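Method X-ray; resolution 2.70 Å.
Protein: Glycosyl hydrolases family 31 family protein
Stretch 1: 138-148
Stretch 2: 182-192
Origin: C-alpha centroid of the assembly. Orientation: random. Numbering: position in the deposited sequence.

Stretch 1 138-148: EFSFSATPDEQ
Stretch 2 182-192: MSNKGYAFIWN

Stretch 1 is the end of a strand, 138-142, followed by loop; stretch 2 leaves a strand at Ser183, turns through 184-186 and returns as a strand from Tyr187. The chains run antiparallel in register: CA of Phe139 lies 10.2 Å from CA of Trp191, CA of Phe141 11.2 Å from CA of Phe189, and CA of Gln148 5.6 Å from CA of Ser183. The first two spacings are too wide for backbone pairing, so side chains bridge the gap; the last allows main-chain contact. In all, 512 Å² is buried, both sides summed.

Strand 138-142 is extended, with phi from -134° to -72° and psi from 109° to 155°. Phe139 (chi1 -86°, chi2 46°) directs CA-to-CB toward stretch 2, but its ring leads away, so Phe139 CB makes the closest approach, 3.9 Å from CH2 of Trp191 (t, chi2 -105°), an apolar contact oblique to the indole. Ser140 is out of reach, in keeping with strand alternation. Phe141 (m, chi2 90°) points toward stretch 2 and meets Phe189 (t, chi2 -85°) edge-to-face: the edge of Phe189 addresses the face of Phe141, with centroids 5.2 Å apart, planes at 65°, and CE1 of Phe141 3.8 Å from CZ of Phe189.

After Ser142 and Ala143, the chain forms a type I turn from Thr144 to Glu147. Pro145 (-63/-25) and Asp146 (-88/-1) occupy its central positions, and Glu147 N donates to Thr144 O at 3.2 Å. Thr144 (p) points toward stretch 2, where Thr144 OG1 accepts a hydrogen bond from Lys185 NZ at 3.0 Å. Lys185 reaches it with chi1 -80° and the remaining three torsions t.

Glu147 is the polar centre. Its chi1 of -150° and chi2 of 170° extend the side chain so that its end comes nearer stretch 2 although CA-to-CB points sideways. Glu147 OE1 accepts from Ser183 OG (t) at 2.7 Å and from Tyr187 OH at 2.7 Å; Tyr187 (p, chi2 -86°) receives it at the ring edge, near the plane. Two short bonds thus converge on one carboxylate oxygen of a buried residue. Glu147 OE2 accepts a weak bond from Thr144 N at 3.4 Å and forms a long salt bridge, 4.0 Å, with Lys185 NZ.

Gln148 (-128/136; m, t) bonds through its backbone, while Gln148 CG lies 3.3 Å from Asn184 ND2. Gln148 N donates to Asn184 OD1 (3.1 Å, 151°); Gln148 O accepts a weak bond from Asn184 N (3.3 Å, 150°) and a CA-H...O contact from Ser183 CA (3.3 Å). Asn184 (p, chi2 -12°) thus engages both backbone polar groups of Gln148. In stretch 2, Asn184 (-71/-8), Lys185 (-71/-10) and Gly186 (99/44, where a CB would jam against the preceding carbonyl oxygen) form the turn, held by Gly186 N to Ser183 O, 3.2 Å, Ser183 N to Tyr187 O, 2.9 Å, and Lys185 N to Ser183 OG, 3.3 Å; Tyr187 to Ile190 are extended.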

# COMPACT_ATOMS: atom_id res chain seq x y z
N GLU A 138 3.61 14.62 8.38
CA GLU A 138 2.73 15.77 8.56
C GLU A 138 3.28 16.59 9.72
O GLU A 138 3.18 16.17 10.87
CB GLU A 138 1.29 15.33 8.82
CG GLU A 138 0.63 14.66 7.63
CD GLU A 138 -0.69 14.00 7.98
OE1 GLU A 138 -0.76 12.75 7.99
OE2 GLU A 138 -1.66 14.73 8.26
N PHE A 139 3.84 17.76 9.41
CA PHE A 139 4.42 18.64 10.41
C PHE A 139 3.55 19.89 10.56
O PHE A 139 3.22 20.54 9.57
CB PHE A 139 5.85 19.02 10.04
CG PHE A 139 6.88 18.03 10.51
CD1 PHE A 139 6.69 16.67 10.32
CD2 PHE A 139 8.04 18.46 11.14
CE1 PHE A 139 7.64 15.76 10.76
CE2 PHE A 139 8.99 17.56 11.57
CZ PHE A 139 8.79 16.20 11.39
N SER A 140 3.18 20.20 11.80
CA SER A 140 2.24 21.27 12.10
C SER A 140 2.90 22.35 12.94
O SER A 140 3.62 22.05 13.91
CB SER A 140 1.01 20.72 12.82
OG SER A 140 0.36 19.74 12.04
N PHE A 141 2.66 23.61 12.58
CA PHE A 141 3.18 24.76 13.30
C PHE A 141 2.03 25.71 13.62
O PHE A 141 1.05 25.79 12.88
CB PHE A 141 4.26 25.49 12.48
CG PHE A 141 5.33 24.59 11.95
CD1 PHE A 141 5.20 23.99 10.70
CD2 PHE A 141 6.48 24.34 12.68
CE1 PHE A 141 6.19 23.16 10.20
CE2 PHE A 141 7.48 23.51 12.19
CZ PHE A 141 7.33 22.92 10.95
N SER A 142 2.17 26.42 14.73
CA SER A 142 1.11 27.33 15.16
C SER A 142 1.04 28.55 14.25
O SER A 142 2.02 28.94 13.61
CB SER A 142 1.33 27.77 16.61
OG SER A 142 2.53 28.52 16.73
N ALA A 143 -0.15 29.15 14.20
CA ALA A 143 -0.38 30.36 13.42
C ALA A 143 -1.43 31.21 14.13
O ALA A 143 -2.23 30.71 14.91
CB ALA A 143 -0.81 30.04 11.99
N THR A 144 -1.41 32.51 13.83
CA THR A 144 -2.38 33.43 14.40
C THR A 144 -3.37 33.87 13.33
O THR A 144 -3.04 33.87 12.14
CB THR A 144 -1.69 34.66 15.00
OG1 THR A 144 -0.77 35.21 14.04
CG2 THR A 144 -0.94 34.29 16.26
N PRO A 145 -4.59 34.25 13.71
CA PRO A 145 -5.59 34.62 12.70
C PRO A 145 -5.20 35.83 11.87
O PRO A 145 -5.66 35.96 10.73
CB PRO A 145 -6.85 34.89 13.53
CG PRO A 145 -6.63 34.16 14.81
CD PRO A 145 -5.16 34.24 15.07
N ASP A 146 -4.36 36.71 12.40
CA ASP A 146 -3.99 37.95 11.74
C ASP A 146 -2.78 37.80 10.81
O ASP A 146 -2.38 38.78 10.18
CB ASP A 146 -3.71 39.04 12.78
CG ASP A 146 -2.57 38.67 13.72
OD1 ASP A 146 -1.39 38.81 13.33
OD2 ASP A 146 -2.87 38.24 14.86
N GLU A 147 -2.20 36.61 10.72
CA GLU A 147 -0.95 36.43 10.00
C GLU A 147 -1.17 36.54 8.49
O GLU A 147 -2.26 36.32 7.97
CB GLU A 147 -0.32 35.08 10.34
CG GLU A 147 1.20 35.08 10.28
CD GLU A 147 1.81 33.80 10.83
OE1 GLU A 147 2.99 33.53 10.54
OE2 GLU A 147 1.10 33.07 11.55
N GLN A 148 -0.09 36.89 7.79
CA GLN A 148 -0.11 37.03 6.34
C GLN A 148 1.03 36.21 5.75
O GLN A 148 2.16 36.24 6.25
CB GLN A 148 0.01 38.50 5.92
CG GLN A 148 -1.15 39.36 6.38
CD GLN A 148 -1.08 40.77 5.83
OE1 GLN A 148 -0.52 41.01 4.76
NE2 GLN A 148 -1.63 41.72 6.58
N MET A 182 7.24 33.98 3.10
CA MET A 182 7.53 34.97 4.12
C MET A 182 6.27 35.27 4.91
O MET A 182 5.16 35.28 4.35
CB MET A 182 8.06 36.27 3.50
CG MET A 182 9.35 36.14 2.71
SD MET A 182 9.91 37.74 2.12
CE MET A 182 8.44 38.33 1.26
N SER A 183 6.43 35.51 6.20
CA SER A 183 5.34 35.94 7.06
C SER A 183 5.58 37.37 7.51
O SER A 183 6.72 37.81 7.68
CB SER A 183 5.21 35.02 8.28
OG SER A 183 4.21 35.49 9.17
N ASN A 184 4.48 38.11 7.70
CA ASN A 184 4.60 39.48 8.18
C ASN A 184 5.03 39.56 9.64
O ASN A 184 5.32 40.66 10.12
CB ASN A 184 3.29 40.24 7.97
CG ASN A 184 2.11 39.57 8.65
OD1 ASN A 184 2.21 38.43 9.11
ND2 ASN A 184 0.99 40.28 8.73
N LYS A 185 5.08 38.43 10.36
CA LYS A 185 5.64 38.43 11.70
C LYS A 185 7.15 38.62 11.71
O LYS A 185 7.72 38.82 12.78
CB LYS A 185 5.29 37.12 12.42
CG LYS A 185 3.88 37.09 12.98
CD LYS A 185 3.70 35.93 13.95
CE LYS A 185 2.30 35.91 14.52
NZ LYS A 185 1.97 34.59 15.13
N GLY A 186 7.79 38.56 10.55
CA GLY A 186 9.22 38.76 10.47
C GLY A 186 10.02 37.48 10.41
O GLY A 186 11.04 37.35 11.09
N TYR A 187 9.57 36.52 9.61
CA TYR A 187 10.34 35.30 9.42
C TYR A 187 9.98 34.67 8.09
O TYR A 187 8.88 34.87 7.56
CB TYR A 187 10.13 34.31 10.57
CG TYR A 187 8.78 33.63 10.58
CD1 TYR A 187 7.69 34.22 11.20
CD2 TYR A 187 8.60 32.38 9.99
CE1 TYR A 187 6.45 33.60 11.23
CE2 TYR A 187 7.37 31.75 10.01
CZ TYR A 187 6.30 32.37 10.63
OH TYR A 187 5.07 31.76 10.66
N ALA A 188 10.92 33.89 7.55
CA ALA A 188 10.71 33.12 6.34
C ALA A 188 10.92 31.64 6.67
O ALA A 188 11.57 31.29 7.65
CB ALA A 188 11.65 33.56 5.22
N PHE A 189 10.37 30.78 5.81
CA PHE A 189 10.33 29.35 6.07
C PHE A 189 10.52 28.60 4.76
O PHE A 189 9.91 28.95 3.74
CB PHE A 189 8.99 28.96 6.72
CG PHE A 189 8.92 27.54 7.20
CD1 PHE A 189 8.57 26.52 6.34
CD2 PHE A 189 9.18 27.23 8.53
CE1 PHE A 189 8.49 25.21 6.78
CE2 PHE A 189 9.11 25.92 8.97
CZ PHE A 189 8.76 24.91 8.10
N ILE A 190 11.37 27.58 4.78
CA ILE A 190 11.66 26.76 3.61
C ILE A 190 11.42 25.30 3.97
O ILE A 190 12.08 24.77 4.87
CB ILE A 190 13.10 26.95 3.11
CG1 ILE A 190 13.38 28.41 2.80
CG2 ILE A 190 13.36 26.08 1.88
CD1 ILE A 190 14.81 28.69 2.39
N TRP A 191 10.47 24.67 3.29
CA TRP A 191 10.20 23.24 3.43
C TRP A 191 11.07 22.52 2.40
O TRP A 191 10.67 22.31 1.25
CB TRP A 191 8.71 22.97 3.24
CG TRP A 191 8.25 21.54 3.37
CD1 TRP A 191 7.88 20.71 2.35
CD2 TRP A 191 8.05 20.80 4.58
NE1 TRP A 191 7.49 19.49 2.85
CE2 TRP A 191 7.58 19.52 4.21
CE3 TRP A 191 8.23 21.08 5.94
CZ2 TRP A 191 7.29 18.53 5.15
CZ3 TRP A 191 7.94 20.10 6.87
CH2 TRP A 191 7.48 18.84 6.47
N ASN A 192 12.29 22.17 2.81
CA ASN A 192 13.31 21.62 1.92
C ASN A 192 13.03 20.14 1.64
O ASN A 192 13.70 19.23 2.12
CB ASN A 192 14.70 21.82 2.52
CG ASN A 192 15.81 21.44 1.56
OD1 ASN A 192 15.65 21.50 0.34
ND2 ASN A 192 16.95 21.04 2.11